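Local coordinates for protein AlyGC (PDB 5GKD) that probably cleaves the polysaccharide alginate by beta-elimination, as a calcium-containing polysaccharide lyase of family 6 from the marine bacterium Glaciecola chathamensis, at residues A[22-28]-A[48-54]; A[30-36]-A[59-65]; A[109-115]-A[139-145]; A[128-132]-A[158-164]. The contacts are given in a common frame with arbitrary orientation. Residues are numbered along the deposited sequence.

All four contacts join successive turns of the parallel beta-helix in the N-terminal half of the chain. Contacts 1 and 2 interlock at its N-terminal end: their segments alternate along the chain, their centres are 15 Å apart, and Leu50 CD1 meets Val36 CG1 at 3.8 Å. Contact 3 continues the same sheet, its centre 14 Å from that of contact 2, with Phe114 CZ 3.4 Å from Gly62 O. Contact 4 alternates with contact 3 along the chain but lies at another corner, 24 Å away between centres, where Tyr129 meets a phosphate ion. The Lys143 side chain in contact 3 is about 12 Å from the calcium ion bound by Asn180, Glu183, Glu212 and Glu214.

Contact 1. Residues A[22-28]-A[48-54]; sequences DDIILAN and ITLRGQT
Arg51 lays its guanidinium against Ile25, whose CD1 sits over one face of the group 3.7 Å from NH1, while Asp23 OD2 meets NH1 at the edge in a 3.0 Å salt bridge. Arg51 gets there with chi1 p, chi2 t and chi3 m; Asp23 and Ile25 are both m at chi1. Strands 23-26 and 48-52 run parallel, their axes 4.6 Å apart and at 17°, in extended conformation. The register is Asp23-Thr49, Ile24-Leu50, Ile25-Arg51 and Leu26-Gly52. The backbone bonds follow the parallel pattern: Thr49 N to Asp22 O (3.1 Å), Ile24 N to Thr49 O (2.7 Å), Arg51 N to Ile24 O (3.0 Å), Leu26 N to Arg51 O (2.9 Å) and Gln53 N to Leu26 O (2.9 Å). On the face opposite Arg51, Leu50 CD2 packs 3.7 Å from Leu26 CG and 4.0 Å from Ile24 CG2. Side chains take over past the strand ends: Asn28 N donates to Gln53 OE1 (2.8 Å), Thr54 N to Asn28 OD1 (2.8 Å) and Asn28 ND2 to Thr54 OG1 (3.0 Å). Such in-register stacking of successive turns is characteristic of a right-handed parallel beta-helix. Strand 23-26 lies between strands 2-5 and 48-52, strand 73-81 follows on the far side of 48-52, and Leu50 reaches inward to Val36 and Phe38 of strand 35-41.

Contact 2. Residues A[30-36]-A[59-65]; sequences TWRDFEV and FLTGQSN
Between two parallel pairings the register slips by one residue: Arg32 pairs with Thr61, but Glu35 pairs with Asn65. Strands 30-32 and 59-62 run 4.7 Å apart at 34°, joined by Trp31 N to Phe59 O (2.8 Å), Thr61 N to Trp31 O (2.9 Å) and Asp33 N to Thr61 O (2.9 Å). Asp33 (phi/psi 54/44) and Gly62 (62/-142) then turn the chains; a side chain on Gly62 would collide with Asp33 OD1, which accepts from Gln63 N at 2.9 Å. Gln63 centres an inverse gamma turn. Ser64 OG, chi1 m, spans the slip, donating to Thr61 O (2.7 Å) and accepting from Phe34 N (2.8 Å). Pairing resumes through Asn65 N to Phe34 O (3.2 Å) and Val36 N to Asn65 O (2.9 Å). Inside, Leu60 CD2 touches Val36 CG2 at 3.7 Å and Phe34 CD2 at 4.3 Å. This is a corner of a parallel beta-helix, where stacked turns bend from one sheet into the next. Glu35 OE2 also forms a salt bridge with Lys475 of the second subunit. Helix 8-17 caps the interior beside Trp31, Phe34 and Val36, while strand 73-81 flanks 58-62 on its other edge.

Contact 3. Residues A[109-115]-A[139-145]; sequences VVIDNFS and HLVGKRN
Two adjacent turns of the parallel beta-helix meet here, with strands 109-112 and 139-141 parallel within 4° and 4.7 Å apart. Val110 pairs with His139, Ile111 with Leu140 and Asp112 with Val141, through His139 N to Val109 O (3.1 Å), Ile111 N to His139 O (2.8 Å), Val141 N to Ile111 O (3.0 Å) and Asn113 N to Val141 O (2.9 Å). Ile111 (m, t) and Leu140 (m, t) pack on one face, CG1 to CD2 at 3.6 Å, against strands 89-92 and 124-128. On the other, Val110 (t) brings CG2 to 3.9 Å from CB of His139 (t), and the His139 ring meets Tyr170 and Tyr427 edge-to-face. Asp112 (t) brings OD1 to 3.6 Å from CG1 of Val141 (p), and its OD2 is hydrogen-bonded to Tyr427 OH. The turn beyond brings side by side two positive-phi residues, Asn113 and Gly142, and a CB on Gly142 would strike Asn113 ND2. Ser115, m, accepts from Arg144 N at OG (3.1 Å). Arg144 (chi1 -24°, between wells, then m, m) bends round to Asn113. Asn113 (chi1 -83°, chi2 -86°) donates from ND2 to Asp112 OD1 at 2.9 Å, while its OD1 accepts from Arg144 NH1 at 2.7 Å.

Contact 4. Residues A[128-132]-A[158-164]; sequences VYGRH and SSQQNHH. With PO4 (phosphate ion), chain G.
Three hydrogen bonds, each with a backbone atom on at least one side, join these irregular segments. Gly130 N donates to Ser159 OG (2.9 Å), Arg131 NE to Gln160 O (2.9 Å) and His132 N to Asn162 O (2.8 Å), with CA atoms of Gly130 and Ser159 4.1 Å apart and those of Arg131 and Asn162 4.0 Å. Arg131 is extended (m, t, t), and its NH2 continues to Glu157 O. Gly130 (74/-152) has positive phi. Asn162 (chi1 p) forms an Asx turn, OD1 accepting from His164 N at 2.9 Å, while ND2 donates to Ser159 O at 3.1 Å. Among ring contacts, Val128 CG1 makes a CH-pi contact 3.5 Å from the His164 ring centroid, over its face. The His132 and His163 rings lie nearly parallel (7°) but barely overlap, centroids 5.7 Å apart; the His163 ring stacks instead on Phe198. As for the ion, Tyr129 (chi1 m) donates from OH to O1 of a phosphate at 2.8 Å, which Arg94 and Arg153 also bind. At this corner of the beta-helix, polar side-chain and backbone groups join the two turns, and the tyrosine and arginines form a small anion-binding site, probably filled from the crystallisation liquor.

Contact 1. Residues A[22-28]-A[48-54]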
# COMPACT_ATOMS: atom_id res chain seq x y z
N ASP A 22 -35.71 34.85 3.47
CA ASP A 22 -36.19 33.51 3.74
C ASP A 22 -35.10 32.64 4.36
O ASP A 22 -33.90 32.85 4.13
CB ASP A 22 -36.71 32.85 2.47
CG ASP A 22 -37.97 33.52 1.93
OD1 ASP A 22 -38.71 34.20 2.68
OD2 ASP A 22 -38.23 33.35 0.74
N ASP A 23 -35.53 31.65 5.15
CA ASP A 23 -34.69 30.61 5.73
C ASP A 23 -35.07 29.26 5.11
O ASP A 23 -36.24 28.86 5.18
CB ASP A 23 -34.85 30.53 7.25
CG ASP A 23 -34.32 31.75 7.96
OD1 ASP A 23 -34.26 32.83 7.33
OD2 ASP A 23 -33.96 31.64 9.16
N ILE A 24 -34.11 28.58 4.52
CA ILE A 24 -34.27 27.20 4.11
C ILE A 24 -33.81 26.33 5.28
O ILE A 24 -32.69 26.47 5.75
CB ILE A 24 -33.47 26.89 2.84
CG1 ILE A 24 -33.93 27.81 1.71
CG2 ILE A 24 -33.59 25.42 2.47
CD1 ILE A 24 -33.14 27.70 0.45
N ILE A 25 -34.69 25.46 5.76
CA ILE A 25 -34.47 24.72 7.00
C ILE A 25 -34.33 23.24 6.67
O ILE A 25 -35.30 22.59 6.23
CB ILE A 25 -35.60 24.97 8.00
CG1 ILE A 25 -35.71 26.45 8.34
CG2 ILE A 25 -35.37 24.16 9.25
CD1 ILE A 25 -36.83 26.75 9.34
N LEU A 26 -33.14 22.69 6.89
CA LEU A 26 -32.94 21.25 6.78
C LEU A 26 -33.53 20.57 8.01
O LEU A 26 -33.11 20.84 9.13
CB LEU A 26 -31.46 20.90 6.65
CG LEU A 26 -30.64 21.47 5.50
CD1 LEU A 26 -29.23 20.86 5.49
CD2 LEU A 26 -31.37 21.30 4.16
N ALA A 27 -34.51 19.69 7.78
CA ALA A 27 -35.18 18.97 8.85
C ALA A 27 -34.20 18.10 9.63
O ALA A 27 -33.25 17.54 9.07
CB ALA A 27 -36.31 18.10 8.27
N ASN A 28 -34.45 17.97 10.92
CA ASN A 28 -33.63 17.13 11.78
C ASN A 28 -33.53 15.73 11.21
O ASN A 28 -34.52 15.16 10.76
CB ASN A 28 -34.21 17.09 13.19
CG ASN A 28 -34.11 18.41 13.90
OD1 ASN A 28 -33.27 19.25 13.56
ND2 ASN A 28 -34.95 18.62 14.89
N ILE A 48 -30.32 35.42 2.76
CA ILE A 48 -30.95 34.11 2.59
C ILE A 48 -30.16 33.09 3.40
O ILE A 48 -28.94 33.00 3.27
CB ILE A 48 -31.02 33.70 1.11
CG1 ILE A 48 -31.74 34.78 0.31
CG2 ILE A 48 -31.75 32.38 0.97
CD1 ILE A 48 -31.72 34.51 -1.17
N THR A 49 -30.86 32.35 4.25
CA THR A 49 -30.24 31.50 5.26
C THR A 49 -30.53 30.03 4.96
O THR A 49 -31.65 29.68 4.56
CB THR A 49 -30.76 31.88 6.65
OG1 THR A 49 -30.41 33.24 6.94
CG2 THR A 49 -30.18 30.98 7.73
N LEU A 50 -29.52 29.19 5.11
CA LEU A 50 -29.64 27.74 5.15
C LEU A 50 -29.24 27.29 6.55
O LEU A 50 -28.11 27.56 6.97
CB LEU A 50 -28.70 27.08 4.14
CG LEU A 50 -28.91 25.69 3.53
CD1 LEU A 50 -27.61 24.96 3.36
CD2 LEU A 50 -29.99 24.82 4.18
N ARG A 51 -30.14 26.62 7.26
CA ARG A 51 -29.84 26.27 8.64
C ARG A 51 -30.50 24.95 9.02
O ARG A 51 -31.49 24.53 8.42
CB ARG A 51 -30.26 27.37 9.62
CG ARG A 51 -31.54 28.05 9.27
CD ARG A 51 -31.99 29.09 10.31
NE ARG A 51 -32.71 28.38 11.35
CZ ARG A 51 -34.00 28.51 11.61
NH1 ARG A 51 -34.75 29.37 10.96
NH2 ARG A 51 -34.52 27.77 12.56
N GLY A 52 -29.94 24.30 10.03
CA GLY A 52 -30.55 23.09 10.55
C GLY A 52 -31.73 23.44 11.43
O GLY A 52 -31.73 24.43 12.16
N GLN A 53 -32.77 22.60 11.35
CA GLN A 53 -33.98 22.78 12.15
C GLN A 53 -33.65 22.93 13.63
O GLN A 53 -34.08 23.88 14.28
CB GLN A 53 -34.91 21.59 11.94
CG GLN A 53 -36.25 21.71 12.63
CD GLN A 53 -37.08 20.44 12.50
OE1 GLN A 53 -36.66 19.47 11.89
NE2 GLN A 53 -38.26 20.45 13.09
N THR A 54 -32.86 22.00 14.16
CA THR A 54 -32.37 22.07 15.53
C THR A 54 -30.86 21.88 15.49
O THR A 54 -30.41 20.74 15.25
CB THR A 54 -32.99 21.01 16.42
OG1 THR A 54 -34.42 21.12 16.39
CG2 THR A 54 -32.48 21.17 17.85
O HOH W 1 -32.58 34.87 6.05

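Contact 2. Residues A[30-36]-A[59-65]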
# COMPACT_ATOMS: atom_id res chain seq x y z
N THR A 30 -30.40 12.63 9.54
CA THR A 30 -29.11 12.33 8.94
C THR A 30 -29.24 12.43 7.42
O THR A 30 -30.00 11.68 6.81
CB THR A 30 -28.63 10.95 9.38
OG1 THR A 30 -28.44 10.94 10.81
CG2 THR A 30 -27.33 10.58 8.70
N TRP A 31 -28.53 13.37 6.83
CA TRP A 31 -28.52 13.57 5.38
C TRP A 31 -27.23 12.97 4.85
O TRP A 31 -26.16 13.56 5.03
CB TRP A 31 -28.60 15.05 5.02
CG TRP A 31 -29.79 15.74 5.56
CD1 TRP A 31 -30.12 15.91 6.86
CD2 TRP A 31 -30.83 16.36 4.80
NE1 TRP A 31 -31.29 16.59 6.97
CE2 TRP A 31 -31.75 16.88 5.71
CE3 TRP A 31 -31.06 16.52 3.42
CZ2 TRP A 31 -32.89 17.57 5.31
CZ3 TRP A 31 -32.19 17.21 3.02
CH2 TRP A 31 -33.10 17.72 3.96
N ARG A 32 -27.33 11.82 4.20
CA ARG A 32 -26.15 11.10 3.74
C ARG A 32 -25.86 11.45 2.28
O ARG A 32 -26.78 11.60 1.48
CB ARG A 32 -26.33 9.59 3.91
CG ARG A 32 -25.07 8.79 3.58
CD ARG A 32 -24.74 7.68 4.57
NE ARG A 32 -23.46 7.05 4.22
CZ ARG A 32 -22.36 7.02 4.99
NH1 ARG A 32 -22.33 7.55 6.21
NH2 ARG A 32 -21.26 6.44 4.51
N ASP A 33 -24.58 11.59 1.96
CA ASP A 33 -24.14 11.85 0.59
C ASP A 33 -24.84 13.08 0.00
O ASP A 33 -25.30 13.07 -1.13
CB ASP A 33 -24.39 10.64 -0.31
CG ASP A 33 -23.70 9.37 0.19
OD1 ASP A 33 -22.67 9.45 0.89
OD2 ASP A 33 -24.20 8.28 -0.13
N PHE A 34 -24.93 14.15 0.79
CA PHE A 34 -25.61 15.38 0.40
C PHE A 34 -24.57 16.44 0.04
O PHE A 34 -24.00 17.07 0.93
CB PHE A 34 -26.52 15.86 1.53
CG PHE A 34 -27.48 16.95 1.13
CD1 PHE A 34 -27.70 17.25 -0.21
CD2 PHE A 34 -28.16 17.68 2.08
CE1 PHE A 34 -28.58 18.25 -0.57
CE2 PHE A 34 -29.03 18.69 1.71
CZ PHE A 34 -29.24 18.97 0.38
N GLU A 35 -24.35 16.64 -1.26
CA GLU A 35 -23.49 17.71 -1.77
C GLU A 35 -24.33 18.97 -1.92
O GLU A 35 -25.05 19.14 -2.90
CB GLU A 35 -22.85 17.31 -3.09
CG GLU A 35 -21.87 16.17 -2.98
CD GLU A 35 -21.23 15.79 -4.31
OE1 GLU A 35 -20.39 16.56 -4.83
OE2 GLU A 35 -21.56 14.71 -4.82
N VAL A 36 -24.24 19.87 -0.94
CA VAL A 36 -25.09 21.04 -0.86
C VAL A 36 -24.48 22.15 -1.70
O VAL A 36 -23.34 22.54 -1.48
CB VAL A 36 -25.27 21.51 0.59
CG1 VAL A 36 -26.12 22.77 0.65
CG2 VAL A 36 -25.86 20.39 1.45
N PHE A 59 -27.32 16.26 10.69
CA PHE A 59 -26.02 15.70 10.36
C PHE A 59 -25.91 15.55 8.86
O PHE A 59 -26.85 15.07 8.22
CB PHE A 59 -25.84 14.34 11.04
CG PHE A 59 -26.01 14.38 12.51
CD1 PHE A 59 -24.99 14.85 13.32
CD2 PHE A 59 -27.20 13.98 13.10
CE1 PHE A 59 -25.14 14.90 14.69
CE2 PHE A 59 -27.35 14.03 14.47
CZ PHE A 59 -26.32 14.49 15.27
N LEU A 60 -24.78 15.94 8.32
CA LEU A 60 -24.44 15.71 6.93
C LEU A 60 -23.30 14.70 6.92
O LEU A 60 -22.20 15.01 7.38
CB LEU A 60 -24.07 16.99 6.21
CG LEU A 60 -25.27 17.71 5.60
CD1 LEU A 60 -26.14 18.27 6.68
CD2 LEU A 60 -24.87 18.80 4.63
N THR A 61 -23.57 13.51 6.39
CA THR A 61 -22.68 12.36 6.54
C THR A 61 -22.33 11.78 5.18
O THR A 61 -22.82 12.21 4.13
CB THR A 61 -23.32 11.28 7.43
OG1 THR A 61 -24.44 10.69 6.75
CG2 THR A 61 -23.76 11.86 8.76
N GLY A 62 -21.45 10.79 5.20
CA GLY A 62 -20.99 10.21 3.95
C GLY A 62 -20.27 11.24 3.12
O GLY A 62 -19.55 12.10 3.64
N GLN A 63 -20.48 11.18 1.80
CA GLN A 63 -19.79 12.08 0.87
C GLN A 63 -20.64 13.33 0.67
O GLN A 63 -21.18 13.59 -0.40
CB GLN A 63 -19.47 11.37 -0.43
CG GLN A 63 -18.19 10.55 -0.34
CD GLN A 63 -18.28 9.50 0.76
OE1 GLN A 63 -18.95 8.48 0.60
NE2 GLN A 63 -17.67 9.78 1.90
N SER A 64 -20.76 14.10 1.75
CA SER A 64 -21.46 15.37 1.80
C SER A 64 -20.45 16.51 1.78
O SER A 64 -19.29 16.34 2.15
CB SER A 64 -22.30 15.49 3.07
OG SER A 64 -23.38 14.59 3.08
N ASN A 65 -20.91 17.67 1.34
CA ASN A 65 -20.08 18.87 1.37
C ASN A 65 -21.01 20.07 1.19
O ASN A 65 -22.23 19.93 1.11
CB ASN A 65 -18.96 18.82 0.32
CG ASN A 65 -19.48 18.79 -1.12
OD1 ASN A 65 -20.61 19.16 -1.40
ND2 ASN A 65 -18.63 18.35 -2.04
O HOH W 2 -21.22 7.44 1.79
O HOH W 3 -24.42 8.21 8.18
O HOH W 4 -22.10 12.31 -2.65
O HOH W 5 -19.72 19.08 -4.97
O HOH W 6 -21.72 20.99 -3.16

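Contact 3. Residues A[109-115]-A[139-145]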
# COMPACT_ATOMS: atom_id res chain seq x y z
N VAL A 109 -21.30 25.93 12.66
CA VAL A 109 -21.28 24.59 12.09
C VAL A 109 -20.07 23.83 12.61
O VAL A 109 -18.99 24.38 12.84
CB VAL A 109 -21.38 24.54 10.55
CG1 VAL A 109 -21.80 25.85 9.95
CG2 VAL A 109 -20.16 23.94 9.89
N VAL A 110 -20.29 22.54 12.81
CA VAL A 110 -19.31 21.61 13.35
C VAL A 110 -18.80 20.74 12.21
O VAL A 110 -19.59 20.24 11.40
CB VAL A 110 -19.95 20.73 14.44
CG1 VAL A 110 -18.97 19.68 14.91
CG2 VAL A 110 -20.47 21.57 15.60
N ILE A 111 -17.49 20.54 12.15
CA ILE A 111 -16.90 19.47 11.37
C ILE A 111 -16.09 18.62 12.34
O ILE A 111 -15.11 19.10 12.92
CB ILE A 111 -16.03 19.98 10.23
CG1 ILE A 111 -16.83 20.94 9.34
CG2 ILE A 111 -15.47 18.78 9.45
CD1 ILE A 111 -16.06 21.47 8.13
N ASP A 112 -16.48 17.36 12.49
CA ASP A 112 -15.97 16.48 13.54
C ASP A 112 -15.45 15.20 12.90
O ASP A 112 -16.23 14.33 12.51
CB ASP A 112 -17.06 16.18 14.57
CG ASP A 112 -16.57 15.34 15.71
OD1 ASP A 112 -15.42 14.88 15.68
OD2 ASP A 112 -17.35 15.13 16.66
N ASN A 113 -14.13 15.11 12.77
CA ASN A 113 -13.48 13.90 12.30
C ASN A 113 -14.04 13.43 10.96
O ASN A 113 -14.18 12.24 10.70
CB ASN A 113 -13.57 12.79 13.35
CG ASN A 113 -12.49 12.92 14.39
OD1 ASN A 113 -11.38 12.41 14.20
ND2 ASN A 113 -12.77 13.64 15.47
N PHE A 114 -14.32 14.39 10.09
CA PHE A 114 -14.80 14.19 8.71
C PHE A 114 -13.64 13.95 7.75
O PHE A 114 -13.51 14.62 6.72
CB PHE A 114 -15.60 15.43 8.31
CG PHE A 114 -16.66 15.19 7.28
CD1 PHE A 114 -17.80 14.47 7.59
CD2 PHE A 114 -16.55 15.77 6.03
CE1 PHE A 114 -18.80 14.29 6.65
CE2 PHE A 114 -17.55 15.61 5.08
CZ PHE A 114 -18.68 14.86 5.39
N SER A 115 -12.77 13.00 8.09
CA SER A 115 -11.48 12.87 7.41
C SER A 115 -11.54 11.86 6.29
O SER A 115 -12.18 10.81 6.41
CB SER A 115 -10.39 12.43 8.39
OG SER A 115 -10.17 13.41 9.35
N HIS A 139 -16.71 24.97 14.81
CA HIS A 139 -16.10 23.95 15.65
C HIS A 139 -15.51 22.88 14.73
O HIS A 139 -16.26 22.05 14.19
CB HIS A 139 -17.14 23.40 16.61
CG HIS A 139 -16.69 22.27 17.49
ND1 HIS A 139 -16.97 22.22 18.83
CD2 HIS A 139 -16.04 21.11 17.20
CE1 HIS A 139 -16.49 21.11 19.35
NE2 HIS A 139 -15.93 20.41 18.38
N LEU A 140 -14.19 22.91 14.54
CA LEU A 140 -13.48 22.01 13.64
C LEU A 140 -12.49 21.18 14.44
O LEU A 140 -11.51 21.71 14.96
CB LEU A 140 -12.74 22.78 12.55
CG LEU A 140 -13.57 23.86 11.88
CD1 LEU A 140 -12.76 24.59 10.84
CD2 LEU A 140 -14.80 23.20 11.27
N VAL A 141 -12.70 19.86 14.47
CA VAL A 141 -11.86 18.99 15.27
C VAL A 141 -11.55 17.71 14.50
O VAL A 141 -12.41 17.16 13.80
CB VAL A 141 -12.52 18.69 16.63
CG1 VAL A 141 -13.86 17.99 16.43
CG2 VAL A 141 -11.58 17.89 17.49
N GLY A 142 -10.32 17.25 14.63
CA GLY A 142 -9.97 15.91 14.22
C GLY A 142 -9.57 15.68 12.78
O GLY A 142 -9.73 14.56 12.30
N LYS A 143 -9.07 16.68 12.06
CA LYS A 143 -8.62 16.40 10.70
C LYS A 143 -7.33 15.59 10.74
O LYS A 143 -6.34 16.04 11.32
CB LYS A 143 -8.42 17.69 9.91
CG LYS A 143 -8.08 17.45 8.44
CD LYS A 143 -8.14 18.76 7.65
CE LYS A 143 -8.22 18.51 6.12
NZ LYS A 143 -7.01 17.86 5.50
N ARG A 144 -7.34 14.40 10.13
CA ARG A 144 -6.21 13.49 10.25
C ARG A 144 -5.35 13.43 9.00
O ARG A 144 -4.25 12.86 9.06
CB ARG A 144 -6.67 12.06 10.57
CG ARG A 144 -8.01 11.91 11.24
CD ARG A 144 -8.07 12.36 12.69
NE ARG A 144 -7.43 11.47 13.63
CZ ARG A 144 -7.87 11.23 14.86
NH1 ARG A 144 -8.99 11.76 15.33
NH2 ARG A 144 -7.17 10.42 15.61
N ASN A 145 -5.80 13.99 7.90
CA ASN A 145 -5.15 13.78 6.61
C ASN A 145 -4.46 15.05 6.16
O ASN A 145 -4.69 16.14 6.68
CB ASN A 145 -6.18 13.35 5.57
CG ASN A 145 -7.15 14.43 5.24
OD1 ASN A 145 -7.72 15.05 6.14
ND2 ASN A 145 -7.34 14.69 3.94

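Contact 4. Residues A[128-132]-A[158-164]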
# COMPACT_ATOMS: atom_id res chain seq x y z
N VAL A 128 -12.02 29.70 1.72
CA VAL A 128 -12.71 30.98 1.56
C VAL A 128 -12.27 31.62 0.25
O VAL A 128 -11.07 31.71 -0.03
CB VAL A 128 -12.42 31.92 2.75
CG1 VAL A 128 -13.46 33.05 2.78
CG2 VAL A 128 -12.47 31.16 4.04
N TYR A 129 -13.23 32.07 -0.55
CA TYR A 129 -12.97 32.86 -1.75
C TYR A 129 -13.78 34.15 -1.67
O TYR A 129 -14.51 34.39 -0.72
CB TYR A 129 -13.34 32.09 -3.03
CG TYR A 129 -12.67 30.74 -3.19
CD1 TYR A 129 -13.11 29.63 -2.48
CD2 TYR A 129 -11.59 30.58 -4.04
CE1 TYR A 129 -12.49 28.40 -2.63
CE2 TYR A 129 -10.97 29.37 -4.19
CZ TYR A 129 -11.42 28.28 -3.49
OH TYR A 129 -10.79 27.08 -3.65
N GLY A 130 -13.66 34.99 -2.70
CA GLY A 130 -14.50 36.17 -2.74
C GLY A 130 -14.05 37.22 -1.74
O GLY A 130 -12.87 37.31 -1.38
N ARG A 131 -15.01 38.03 -1.27
CA ARG A 131 -14.71 39.17 -0.41
C ARG A 131 -15.78 39.33 0.65
O ARG A 131 -16.95 39.02 0.44
CB ARG A 131 -14.60 40.48 -1.22
CG ARG A 131 -13.39 40.57 -2.12
CD ARG A 131 -13.26 41.94 -2.80
NE ARG A 131 -12.07 41.99 -3.65
CZ ARG A 131 -11.84 42.91 -4.57
NH1 ARG A 131 -12.72 43.89 -4.79
NH2 ARG A 131 -10.74 42.86 -5.30
N HIS A 132 -15.36 39.85 1.80
CA HIS A 132 -16.27 40.23 2.89
C HIS A 132 -17.08 39.05 3.41
O HIS A 132 -18.23 39.20 3.80
CB HIS A 132 -17.18 41.37 2.46
CG HIS A 132 -16.43 42.60 2.06
ND1 HIS A 132 -15.76 43.38 2.97
CD2 HIS A 132 -16.22 43.16 0.85
CE1 HIS A 132 -15.18 44.39 2.34
NE2 HIS A 132 -15.43 44.27 1.05
N SER A 158 -10.54 38.92 -7.57
CA SER A 158 -11.86 38.89 -6.94
C SER A 158 -11.84 38.28 -5.55
O SER A 158 -12.78 38.50 -4.78
CB SER A 158 -12.84 38.09 -7.81
OG SER A 158 -12.91 38.62 -9.11
N SER A 159 -10.81 37.51 -5.21
CA SER A 159 -10.64 36.93 -3.89
C SER A 159 -9.57 37.63 -3.06
O SER A 159 -9.42 37.32 -1.88
CB SER A 159 -10.31 35.44 -4.02
OG SER A 159 -11.43 34.70 -4.49
N GLN A 160 -8.82 38.55 -3.66
CA GLN A 160 -7.85 39.36 -2.93
C GLN A 160 -8.56 40.55 -2.30
O GLN A 160 -9.73 40.80 -2.54
CB GLN A 160 -6.73 39.79 -3.88
CG GLN A 160 -5.96 38.61 -4.44
CD GLN A 160 -5.23 38.96 -5.73
OE1 GLN A 160 -5.13 40.13 -6.08
NE2 GLN A 160 -4.74 37.96 -6.43
N GLN A 161 -7.84 41.27 -1.45
CA GLN A 161 -8.38 42.43 -0.72
C GLN A 161 -9.76 42.10 -0.15
O GLN A 161 -10.74 42.82 -0.37
CB GLN A 161 -8.44 43.66 -1.62
CG GLN A 161 -7.12 43.97 -2.27
CD GLN A 161 -7.16 45.21 -3.12
OE1 GLN A 161 -7.46 46.30 -2.63
NE2 GLN A 161 -6.87 45.07 -4.41
N ASN A 162 -9.83 41.00 0.59
CA ASN A 162 -11.12 40.42 0.93
C ASN A 162 -11.71 40.98 2.21
O ASN A 162 -12.93 41.03 2.33
CB ASN A 162 -11.00 38.89 1.04
CG ASN A 162 -9.77 38.45 1.84
OD1 ASN A 162 -9.70 38.63 3.06
ND2 ASN A 162 -8.79 37.86 1.15
N HIS A 163 -10.89 41.37 3.18
CA HIS A 163 -11.37 41.75 4.51
C HIS A 163 -12.20 40.65 5.15
O HIS A 163 -13.11 40.93 5.93
CB HIS A 163 -12.17 43.07 4.46
CG HIS A 163 -11.36 44.23 4.02
ND1 HIS A 163 -10.53 44.93 4.87
CD2 HIS A 163 -11.18 44.79 2.79
CE1 HIS A 163 -9.91 45.88 4.20
NE2 HIS A 163 -10.29 45.81 2.94
N HIS A 164 -11.90 39.39 4.82
CA HIS A 164 -12.58 38.28 5.46
C HIS A 164 -12.36 38.33 6.97
O HIS A 164 -11.32 38.79 7.44
CB HIS A 164 -12.07 36.93 4.92
CG HIS A 164 -12.45 36.65 3.50
ND1 HIS A 164 -13.68 36.98 2.97
CD2 HIS A 164 -11.77 36.04 2.50
CE1 HIS A 164 -13.73 36.59 1.71
NE2 HIS A 164 -12.58 36.03 1.40
P PO4 G . -8.48 25.61 -6.33
O1 PO4 G . -8.82 26.94 -5.70
O2 PO4 G . -9.46 25.24 -7.43
O3 PO4 G . -8.49 24.57 -5.24
O4 PO4 G . -7.11 25.68 -6.96
O HOH W 7 -15.94 42.72 5.57